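Side-chain contacts in intramolecular trans-sialidase (Macrobdella decora, PDB 3SLI), which cleaves terminal sialic acid from sialoglycoconjugates by an intramolecular trans-sialidase reaction that yields 2,7-anhydro-Neu5Ac: residues I39-K44 with Q52-V57; R67-Y72 with V113-D118; A637-G642 with F667-I672. All coordinates share one frame; numbering follows the deposited sequence.

Interaction 1 (I39-K44 with Q52-V57); sequences IILSYK and QSLFSV
The Tyr43 ring carries Leu54 over one face, with Leu54 CD1 4.1 Å above the ring plane and shifted toward the rim. The other methyl, Leu54 CD2, comes within 3.8 Å of Tyr43 CD1, so both branches of the leucine rest against the same ring. A second ring, that of Phe55, is approached obliquely by Ile39, whose CG1 lies 4.1 Å from Phe55 CE2. Tyr43 CG sits between its backbone N and carbonyl carbon (chi1 76°), and from there the side chain crosses that of Leu54 at about a right angle.

Residues 39-44 and 52-57 belong to the two facing sheets of a beta sandwich, consistent with a concanavalin-like fold, and no hydrogen bond passes between them. Every second residue of the first strand, Ile39, Leu41 and Tyr43, points inward. In the second segment the consecutive residues Leu54 and Phe55 both do so, because a classic beta bulge opposite Ile71 turns the chain there. Large aliphatic and aromatic side chains suit this buried interface. Leu41 fills the middle: its CD1 is 3.7 Å from Leu54 CB and 4.5 Å from Phe55 CB. Ile175 of strand 170-178 touches both Leu41 and Phe55 from the side of the first sheet.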
loop_
_atom_site.group_PDB
_atom_site.type_symbol
_atom_site.label_atom_id
_atom_site.label_comp_id
_atom_site.label_asym_id
_atom_site.label_seq_id
_atom_site.Cartn_x
_atom_site.Cartn_y
_atom_site.Cartn_z
ATOM N N ILE A 39 -18.526 -10.551 -22.940
ATOM C CA ILE A 39 -18.259 -11.907 -22.482
ATOM C C ILE A 39 -18.112 -11.843 -20.978
ATOM O O ILE A 39 -17.408 -10.982 -20.451
ATOM C CB ILE A 39 -16.958 -12.526 -23.057
ATOM C CG1 ILE A 39 -17.028 -12.650 -24.582
ATOM C CG2 ILE A 39 -16.731 -13.906 -22.450
ATOM C CD1 ILE A 39 -16.430 -11.475 -25.309
ATOM N N ILE A 40 -18.841 -12.699 -20.286
ATOM C CA ILE A 40 -18.746 -12.741 -18.843
ATOM C C ILE A 40 -18.590 -14.186 -18.425
ATOM O O ILE A 40 -19.303 -15.071 -18.911
ATOM C CB ILE A 40 -19.955 -12.048 -18.142
ATOM C CG1 ILE A 40 -19.987 -12.416 -16.659
ATOM C CG2 ILE A 40 -21.256 -12.391 -18.822
ATOM C CD1 ILE A 40 -20.567 -11.341 -15.813
ATOM N N LEU A 41 -17.601 -14.444 -17.579
ATOM C CA LEU A 41 -17.382 -15.799 -17.125
ATOM C C LEU A 41 -16.864 -15.921 -15.708
ATOM O O LEU A 41 -16.204 -15.021 -15.180
ATOM C CB LEU A 41 -16.495 -16.586 -18.099
ATOM C CG LEU A 41 -15.029 -16.289 -18.406
ATOM C CD1 LEU A 41 -14.453 -17.534 -19.057
ATOM C CD2 LEU A 41 -14.875 -15.097 -19.337
ATOM N N SER A 42 -17.247 -17.030 -15.092
ATOM C CA SER A 42 -16.879 -17.387 -13.733
ATOM C C SER A 42 -15.892 -18.544 -13.893
ATOM O O SER A 42 -16.171 -19.490 -14.625
ATOM C CB SER A 42 -18.141 -17.867 -13.002
ATOM O OG SER A 42 -17.878 -18.239 -11.663
ATOM N N TYR A 43 -14.746 -18.483 -13.222
ATOM C CA TYR A 43 -13.758 -19.560 -13.346
ATOM C C TYR A 43 -13.009 -19.787 -12.043
ATOM O O TYR A 43 -12.968 -18.906 -11.182
ATOM C CB TYR A 43 -12.719 -19.222 -14.432
ATOM C CG TYR A 43 -11.698 -18.199 -13.964
ATOM C CD1 TYR A 43 -11.956 -16.838 -14.079
ATOM C CD2 TYR A 43 -10.514 -18.597 -13.314
ATOM C CE1 TYR A 43 -11.077 -15.891 -13.550
ATOM C CE2 TYR A 43 -9.631 -17.654 -12.778
ATOM C CZ TYR A 43 -9.922 -16.307 -12.900
ATOM O OH TYR A 43 -9.097 -15.358 -12.350
ATOM N N LYS A 44 -12.362 -20.944 -11.954
ATOM C CA LYS A 44 -11.538 -21.327 -10.811
ATOM C C LYS A 44 -10.286 -21.962 -11.414
ATOM O O LYS A 44 -10.379 -22.998 -12.072
ATOM C CB LYS A 44 -12.264 -22.349 -9.927
ATOM C CG LYS A 44 -11.399 -22.915 -8.821
ATOM C CD LYS A 44 -12.201 -23.741 -7.829
ATOM C CE LYS A 44 -12.709 -25.029 -8.437
ATOM N NZ LYS A 44 -13.512 -25.799 -7.435
ATOM N N GLN A 52 -2.867 -18.015 -18.800
ATOM C CA GLN A 52 -3.982 -18.941 -18.968
ATOM C C GLN A 52 -5.207 -18.291 -19.632
ATOM O O GLN A 52 -5.881 -17.446 -19.025
ATOM C CB GLN A 52 -4.380 -19.523 -17.607
ATOM C CG GLN A 52 -3.251 -20.252 -16.887
ATOM C CD GLN A 52 -3.645 -20.765 -15.518
ATOM O OE1 GLN A 52 -4.726 -21.333 -15.333
ATOM N NE2 GLN A 52 -2.757 -20.585 -14.546
ATOM N N SER A 53 -5.454 -18.646 -20.897
ATOM C CA SER A 53 -6.607 -18.135 -21.639
ATOM C C SER A 53 -7.862 -18.758 -21.044
ATOM O O SER A 53 -7.911 -19.966 -20.796
ATOM C CB SER A 53 -6.553 -18.545 -23.119
ATOM O OG SER A 53 -5.507 -17.911 -23.823
ATOM N N LEU A 54 -8.862 -17.920 -20.803
ATOM C CA LEU A 54 -10.147 -18.358 -20.272
ATOM C C LEU A 54 -11.087 -18.674 -21.448
ATOM O O LEU A 54 -11.750 -19.713 -21.478
ATOM C CB LEU A 54 -10.748 -17.223 -19.444
ATOM C CG LEU A 54 -10.599 -17.215 -17.928
ATOM C CD1 LEU A 54 -9.477 -18.110 -17.460
ATOM C CD2 LEU A 54 -10.439 -15.791 -17.458
ATOM N N PHE A 55 -11.072 -17.785 -22.439
ATOM C CA PHE A 55 -11.922 -17.889 -23.623
ATOM C C PHE A 55 -11.181 -17.276 -24.805
ATOM O O PHE A 55 -10.552 -16.225 -24.658
ATOM C CB PHE A 55 -13.217 -17.104 -23.361
ATOM C CG PHE A 55 -14.099 -16.931 -24.572
ATOM C CD1 PHE A 55 -14.987 -17.937 -24.953
ATOM C CD2 PHE A 55 -14.059 -15.751 -25.317
ATOM C CE1 PHE A 55 -15.829 -17.771 -26.063
ATOM C CE2 PHE A 55 -14.896 -15.574 -26.430
ATOM C CZ PHE A 55 -15.782 -16.588 -26.798
ATOM N N SER A 56 -11.270 -17.918 -25.970
ATOM C CA SER A 56 -10.615 -17.416 -27.179
ATOM C C SER A 56 -11.371 -17.788 -28.454
ATOM O O SER A 56 -12.115 -18.772 -28.495
ATOM C CB SER A 56 -9.181 -17.952 -27.297
ATOM O OG SER A 56 -9.175 -19.358 -27.463
ATOM N N VAL A 57 -11.145 -16.997 -29.489
ATOM C CA VAL A 57 -11.744 -17.201 -30.797
ATOM C C VAL A 57 -10.642 -16.776 -31.764
ATOM O O VAL A 57 -10.064 -15.693 -31.614
ATOM C CB VAL A 57 -12.994 -16.294 -31.019
ATOM C CG1 VAL A 57 -13.635 -16.599 -32.376
ATOM C CG2 VAL A 57 -14.018 -16.503 -29.913
#

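Interaction 2 (R67-Y72 with V113-D118); sequences RHFHIY and VALKAD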
loop_
_atom_site.group_PDB
_atom_site.type_symbol
_atom_site.label_atom_id
_atom_site.label_comp_id
_atom_site.label_asym_id
_atom_site.label_seq_id
_atom_site.Cartn_x
_atom_site.Cartn_y
_atom_site.Cartn_z
ATOM N N ARG A 67 -3.284 -14.491 -35.064
ATOM C CA ARG A 67 -4.640 -14.133 -35.456
ATOM C C ARG A 67 -5.624 -14.755 -34.465
ATOM O O ARG A 67 -6.035 -15.912 -34.623
ATOM C CB ARG A 67 -4.933 -14.628 -36.872
ATOM C CG ARG A 67 -4.013 -14.052 -37.933
ATOM C CD ARG A 67 -4.389 -14.571 -39.314
ATOM N NE ARG A 67 -3.376 -14.244 -40.314
ATOM C CZ ARG A 67 -3.261 -13.066 -40.920
ATOM N NH1 ARG A 67 -4.094 -12.069 -40.646
ATOM N NH2 ARG A 67 -2.288 -12.880 -41.801
ATOM N N HIS A 68 -5.983 -13.993 -33.436
ATOM C CA HIS A 68 -6.905 -14.484 -32.423
ATOM C C HIS A 68 -7.290 -13.407 -31.423
ATOM O O HIS A 68 -6.666 -12.348 -31.357
ATOM C CB HIS A 68 -6.274 -15.662 -31.651
ATOM C CG HIS A 68 -4.955 -15.335 -31.005
ATOM N ND1 HIS A 68 -3.761 -15.871 -31.435
ATOM C CD2 HIS A 68 -4.646 -14.528 -29.958
ATOM C CE1 HIS A 68 -2.774 -15.412 -30.687
ATOM N NE2 HIS A 68 -3.283 -14.593 -29.783
ATOM N N PHE A 69 -8.321 -13.706 -30.642
ATOM C CA PHE A 69 -8.787 -12.843 -29.575
ATOM C C PHE A 69 -8.890 -13.754 -28.362
ATOM O O PHE A 69 -9.360 -14.886 -28.480
ATOM C CB PHE A 69 -10.177 -12.257 -29.858
ATOM C CG PHE A 69 -10.891 -11.785 -28.609
ATOM C CD1 PHE A 69 -10.550 -10.574 -28.009
ATOM C CD2 PHE A 69 -11.857 -12.592 -27.994
ATOM C CE1 PHE A 69 -11.152 -10.174 -26.817
ATOM C CE2 PHE A 69 -12.463 -12.202 -26.801
ATOM C CZ PHE A 69 -12.109 -10.992 -26.212
ATOM N N HIS A 70 -8.428 -13.288 -27.207
ATOM C CA HIS A 70 -8.533 -14.092 -25.996
ATOM C C HIS A 70 -8.552 -13.245 -24.729
ATOM O O HIS A 70 -8.058 -12.107 -24.721
ATOM C CB HIS A 70 -7.440 -15.188 -25.935
ATOM C CG HIS A 70 -6.112 -14.738 -25.382
ATOM N ND1 HIS A 70 -5.352 -13.742 -25.957
ATOM C CD2 HIS A 70 -5.379 -15.217 -24.346
ATOM C CE1 HIS A 70 -4.206 -13.631 -25.303
ATOM N NE2 HIS A 70 -4.199 -14.514 -24.323
ATOM N N ILE A 71 -9.249 -13.757 -23.717
ATOM C CA ILE A 71 -9.329 -13.121 -22.403
ATOM C C ILE A 71 -8.502 -14.096 -21.572
ATOM O O ILE A 71 -8.772 -15.293 -21.600
ATOM C CB ILE A 71 -10.775 -13.113 -21.845
ATOM C CG1 ILE A 71 -11.711 -12.347 -22.782
ATOM C CG2 ILE A 71 -10.801 -12.493 -20.435
ATOM C CD1 ILE A 71 -13.178 -12.430 -22.374
ATOM N N TYR A 72 -7.518 -13.595 -20.827
ATOM C CA TYR A 72 -6.646 -14.471 -20.042
ATOM C C TYR A 72 -6.377 -13.943 -18.635
ATOM O O TYR A 72 -6.648 -12.778 -18.337
ATOM C CB TYR A 72 -5.287 -14.644 -20.766
ATOM C CG TYR A 72 -4.440 -13.377 -20.793
ATOM C CD1 TYR A 72 -3.620 -13.036 -19.710
ATOM C CD2 TYR A 72 -4.535 -12.471 -21.849
ATOM C CE1 TYR A 72 -2.940 -11.827 -19.670
ATOM C CE2 TYR A 72 -3.850 -11.254 -21.822
ATOM C CZ TYR A 72 -3.058 -10.937 -20.724
ATOM O OH TYR A 72 -2.410 -9.726 -20.668
ATOM N N VAL A 113 -15.250 -12.476 -14.151
ATOM C CA VAL A 113 -14.700 -11.431 -15.007
ATOM C C VAL A 113 -15.589 -11.126 -16.218
ATOM O O VAL A 113 -16.479 -11.915 -16.558
ATOM C CB VAL A 113 -13.270 -11.829 -15.487
ATOM C CG1 VAL A 113 -12.433 -12.243 -14.295
ATOM C CG2 VAL A 113 -13.330 -12.974 -16.504
ATOM N N ALA A 114 -15.331 -9.992 -16.862
ATOM C CA ALA A 114 -16.098 -9.581 -18.030
ATOM C C ALA A 114 -15.325 -8.641 -18.932
ATOM O O ALA A 114 -14.542 -7.807 -18.470
ATOM C CB ALA A 114 -17.409 -8.906 -17.609
ATOM N N LEU A 115 -15.536 -8.801 -20.230
ATOM C CA LEU A 115 -14.925 -7.931 -21.212
ATOM C C LEU A 115 -16.078 -7.372 -22.029
ATOM O O LEU A 115 -16.939 -8.121 -22.502
ATOM C CB LEU A 115 -13.973 -8.682 -22.144
ATOM C CG LEU A 115 -13.657 -7.753 -23.318
ATOM C CD1 LEU A 115 -12.531 -6.804 -22.953
ATOM C CD2 LEU A 115 -13.360 -8.533 -24.562
ATOM N N LYS A 116 -16.084 -6.063 -22.192
ATOM C CA LYS A 116 -17.109 -5.390 -22.963
ATOM C C LYS A 116 -16.445 -4.721 -24.173
ATOM O O LYS A 116 -15.498 -3.939 -24.015
ATOM C CB LYS A 116 -17.791 -4.354 -22.068
ATOM C CG LYS A 116 -18.709 -3.371 -22.758
ATOM C CD LYS A 116 -19.170 -2.361 -21.722
ATOM C CE LYS A 116 -19.968 -1.253 -22.335
ATOM N NZ LYS A 116 -20.508 -0.374 -21.261
ATOM N N ALA A 117 -16.893 -5.093 -25.374
ATOM C CA ALA A 117 -16.381 -4.526 -26.626
ATOM C C ALA A 117 -17.533 -3.700 -27.198
ATOM O O ALA A 117 -18.454 -4.232 -27.822
ATOM C CB ALA A 117 -15.966 -5.636 -27.598
ATOM N N ASP A 118 -17.455 -2.397 -26.965
ATOM C CA ASP A 118 -18.476 -1.428 -27.346
ATOM C C ASP A 118 -18.167 -0.717 -28.665
ATOM O O ASP A 118 -17.434 0.277 -28.685
ATOM C CB ASP A 118 -18.571 -0.413 -26.195
ATOM C CG ASP A 118 -19.776 0.501 -26.280
ATOM O OD1 ASP A 118 -20.389 0.650 -27.359
ATOM O OD2 ASP A 118 -20.090 1.099 -25.229
#
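Phe69 and Leu115 each carry CG opposite the backbone nitrogen (chi1 159° and 167°), and these two torsions send their side chains toward each other from opposite directions. The phenyl ring presents its edge: Leu115 CD2 lies near the ring plane, 3.2 Å from Phe69 CZ and 3.6 Å from Phe69 CE1. The first of these is shorter than two carbons normally pack, so its exact length is doubtful; the edge-on meeting itself is clear. Ile71 arrives differently. Its CG1 stands beside the backbone N, and the chain then runs on extended (chi2 174°), so that CD1 is carried forward to rest 3.8 Å from Leu115 CB. Leu115 is thus met near its root by the isoleucine and at its end by the phenylalanine.

The backbones approach most closely at this point, with 7.7 Å between Ile71 CA and Leu115 CA, a spacing that belongs to stacked sheets and not to paired strands. Strand 67-74 lies in one sheet of the sandwich and strand 107-118 in the other. Ile81 touches both Ile71 and Leu115, and the Phe69 ring meets that of Phe143, which extends the apolar filling.

The three touching side chains are hydrocarbon and buried, as suits a sandwich interior. With no hydrogen bond between the segments, the sheets are held together here by dispersion and the burial of apolar surface.

Interaction 3 (A637-G642 with F667-I672); sequences AELPDG and FEKYSI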
loop_
_atom_site.group_PDB
_atom_site.type_symbol
_atom_site.label_atom_id
_atom_site.label_comp_id
_atom_site.label_asym_id
_atom_site.label_seq_id
_atom_site.Cartn_x
_atom_site.Cartn_y
_atom_site.Cartn_z
ATOM N N ALA A 637 -3.137 -7.485 13.612
ATOM C CA ALA A 637 -3.788 -7.004 14.827
ATOM C C ALA A 637 -4.644 -8.117 15.404
ATOM O O ALA A 637 -5.296 -8.850 14.663
ATOM C CB ALA A 637 -4.655 -5.781 14.536
ATOM N N GLU A 638 -4.576 -8.310 16.714
ATOM C CA GLU A 638 -5.405 -9.324 17.351
ATOM C C GLU A 638 -6.750 -8.638 17.590
ATOM O O GLU A 638 -6.809 -7.598 18.250
ATOM C CB GLU A 638 -4.800 -9.778 18.678
ATOM C CG GLU A 638 -5.699 -10.741 19.431
ATOM C CD GLU A 638 -5.124 -11.190 20.756
ATOM O OE1 GLU A 638 -3.959 -10.866 21.054
ATOM O OE2 GLU A 638 -5.844 -11.879 21.501
ATOM N N LEU A 639 -7.811 -9.173 16.999
ATOM C CA LEU A 639 -9.143 -8.585 17.141
ATOM C C LEU A 639 -9.758 -8.988 18.482
ATOM O O LEU A 639 -9.248 -9.887 19.146
ATOM C CB LEU A 639 -10.031 -9.016 15.962
ATOM C CG LEU A 639 -9.465 -8.705 14.563
ATOM C CD1 LEU A 639 -10.339 -9.334 13.487
ATOM C CD2 LEU A 639 -9.336 -7.198 14.347
ATOM N N PRO A 640 -10.819 -8.284 18.931
ATOM C CA PRO A 640 -11.480 -8.597 20.206
ATOM C C PRO A 640 -11.869 -10.071 20.356
ATOM O O PRO A 640 -11.822 -10.607 21.462
ATOM C CB PRO A 640 -12.680 -7.662 20.201
ATOM C CG PRO A 640 -12.095 -6.436 19.564
ATOM C CD PRO A 640 -11.350 -7.027 18.373
ATOM N N ASP A 641 -12.319 -10.712 19.277
ATOM C CA ASP A 641 -12.610 -12.144 19.359
ATOM C C ASP A 641 -11.220 -12.791 19.287
ATOM O O ASP A 641 -10.217 -12.103 19.420
ATOM C CB ASP A 641 -13.559 -12.630 18.230
ATOM C CG ASP A 641 -13.057 -12.315 16.810
ATOM O OD1 ASP A 641 -11.894 -11.906 16.616
ATOM O OD2 ASP A 641 -13.852 -12.495 15.862
ATOM N N GLY A 642 -11.107 -14.084 19.064
ATOM C CA GLY A 642 -9.746 -14.607 19.018
ATOM C C GLY A 642 -8.952 -14.319 17.743
ATOM O O GLY A 642 -7.731 -14.446 17.719
ATOM N N PHE A 667 -8.460 -6.123 3.705
ATOM C CA PHE A 667 -8.589 -6.494 5.109
ATOM C C PHE A 667 -9.151 -7.912 5.204
ATOM O O PHE A 667 -10.232 -8.197 4.676
ATOM C CB PHE A 667 -9.501 -5.498 5.845
ATOM C CG PHE A 667 -9.766 -5.862 7.290
ATOM C CD1 PHE A 667 -8.727 -5.866 8.229
ATOM C CD2 PHE A 667 -11.040 -6.256 7.703
ATOM C CE1 PHE A 667 -8.954 -6.259 9.551
ATOM C CE2 PHE A 667 -11.277 -6.652 9.025
ATOM C CZ PHE A 667 -10.229 -6.655 9.950
ATOM N N GLU A 668 -8.396 -8.807 5.841
ATOM C CA GLU A 668 -8.799 -10.200 6.023
ATOM C C GLU A 668 -8.616 -10.617 7.495
ATOM O O GLU A 668 -7.843 -9.995 8.220
ATOM C CB GLU A 668 -7.994 -11.107 5.083
ATOM C CG GLU A 668 -8.232 -10.778 3.598
ATOM C CD GLU A 668 -7.402 -11.607 2.624
ATOM O OE1 GLU A 668 -6.816 -12.632 3.022
ATOM O OE2 GLU A 668 -7.350 -11.231 1.434
ATOM N N LYS A 669 -9.352 -11.640 7.931
ATOM C CA LYS A 669 -9.301 -12.141 9.309
ATOM C C LYS A 669 -9.007 -13.634 9.272
ATOM O O LYS A 669 -9.522 -14.343 8.406
ATOM C CB LYS A 669 -10.657 -11.978 10.002
ATOM C CG LYS A 669 -11.246 -10.584 10.046
ATOM C CD LYS A 669 -12.665 -10.685 10.587
ATOM C CE LYS A 669 -13.319 -9.333 10.764
ATOM N NZ LYS A 669 -14.673 -9.482 11.366
ATOM N N TYR A 670 -8.251 -14.119 10.253
ATOM C CA TYR A 670 -7.887 -15.531 10.329
ATOM C C TYR A 670 -7.903 -16.013 11.773
ATOM O O TYR A 670 -7.501 -15.280 12.680
ATOM C CB TYR A 670 -6.477 -15.745 9.758
ATOM C CG TYR A 670 -6.333 -15.421 8.286
ATOM C CD1 TYR A 670 -6.716 -16.347 7.320
ATOM C CD2 TYR A 670 -5.821 -14.189 7.857
ATOM C CE1 TYR A 670 -6.600 -16.061 5.962
ATOM C CE2 TYR A 670 -5.701 -13.892 6.496
ATOM C CZ TYR A 670 -6.094 -14.840 5.559
ATOM O OH TYR A 670 -5.975 -14.593 4.212
ATOM N N SER A 671 -8.404 -17.225 11.993
ATOM C CA SER A 671 -8.429 -17.794 13.337
ATOM C C SER A 671 -7.089 -18.494 13.588
ATOM O O SER A 671 -6.383 -18.854 12.634
ATOM C CB SER A 671 -9.591 -18.795 13.498
ATOM O OG SER A 671 -9.430 -19.948 12.679
ATOM N N ILE A 672 -6.737 -18.702 14.856
ATOM C CA ILE A 672 -5.485 -19.381 15.178
ATOM C C ILE A 672 -5.554 -20.799 14.609
ATOM O O ILE A 672 -4.555 -21.330 14.128
ATOM C CB ILE A 672 -5.198 -19.396 16.708
ATOM C CG1 ILE A 672 -5.023 -17.959 17.217
ATOM C CG2 ILE A 672 -3.927 -20.205 17.017
ATOM C CD1 ILE A 672 -3.918 -17.166 16.519
#
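Leu639 and Lys669 face each other with 8.6 Å between their CA atoms, and the chains draw closer further on, to 6.6 Å between Gly642 CA and Ser671 CA. The first segment leaves strand 634-638 at Leu639 and turns through Pro640 and Asp641; the second follows its strand to Tyr670 and enters a helix at Ser671, which serves as N-cap.

Leu639 CD1 lies across the aliphatic part of Lys669, 3.8 Å from Lys669 CG and 4.0 Å from Lys669 CE. Beyond CG the lysine is fully extended, so it offers a methylene rod to the leucine while carrying its ammonium onward to a hydrogen bond with Asn255. Lysine suits this partly exposed place because its chain is apolar along its length and its end is polar. The same Leu639 CD1 obliquely approaches the Phe667 ring, at 4.4 Å from Phe667 CZ.

Strands 634-638 and 665-670 flank strand 644-649 in an antiparallel sheet, and Phe667 bonds through its backbone to Glu198, consistent with a blade of the sialidase propeller. Strand 211-219 lies against Leu639 through Thr219 and against Phe667 through Leu217, while Ile672, opening the helix 672-675, reaches Tyr572 of strand 568-572.

How the interactions relate
From the N terminus, interaction 1 comes first: it joins segments 39-44 and 52-57 across the seven residues between them. Interaction 2 opens later and joins 67-72 to 113-118 across 40 intervening residues. The two neither nest nor cross, yet they touch, since strands 51-58 and 67-74 are neighbours in one sheet and 37-45 and 107-118 in the other; together they clamp the sandwich at two adjacent places. Interaction 3 follows far along the chain, where 24 residues separate 637-642 from 667-672, and links the outer strands of one sheet, consistent with a propeller blade. Its nearest atoms stay about 14 Å from interaction 1 and about 17 Å from interaction 2.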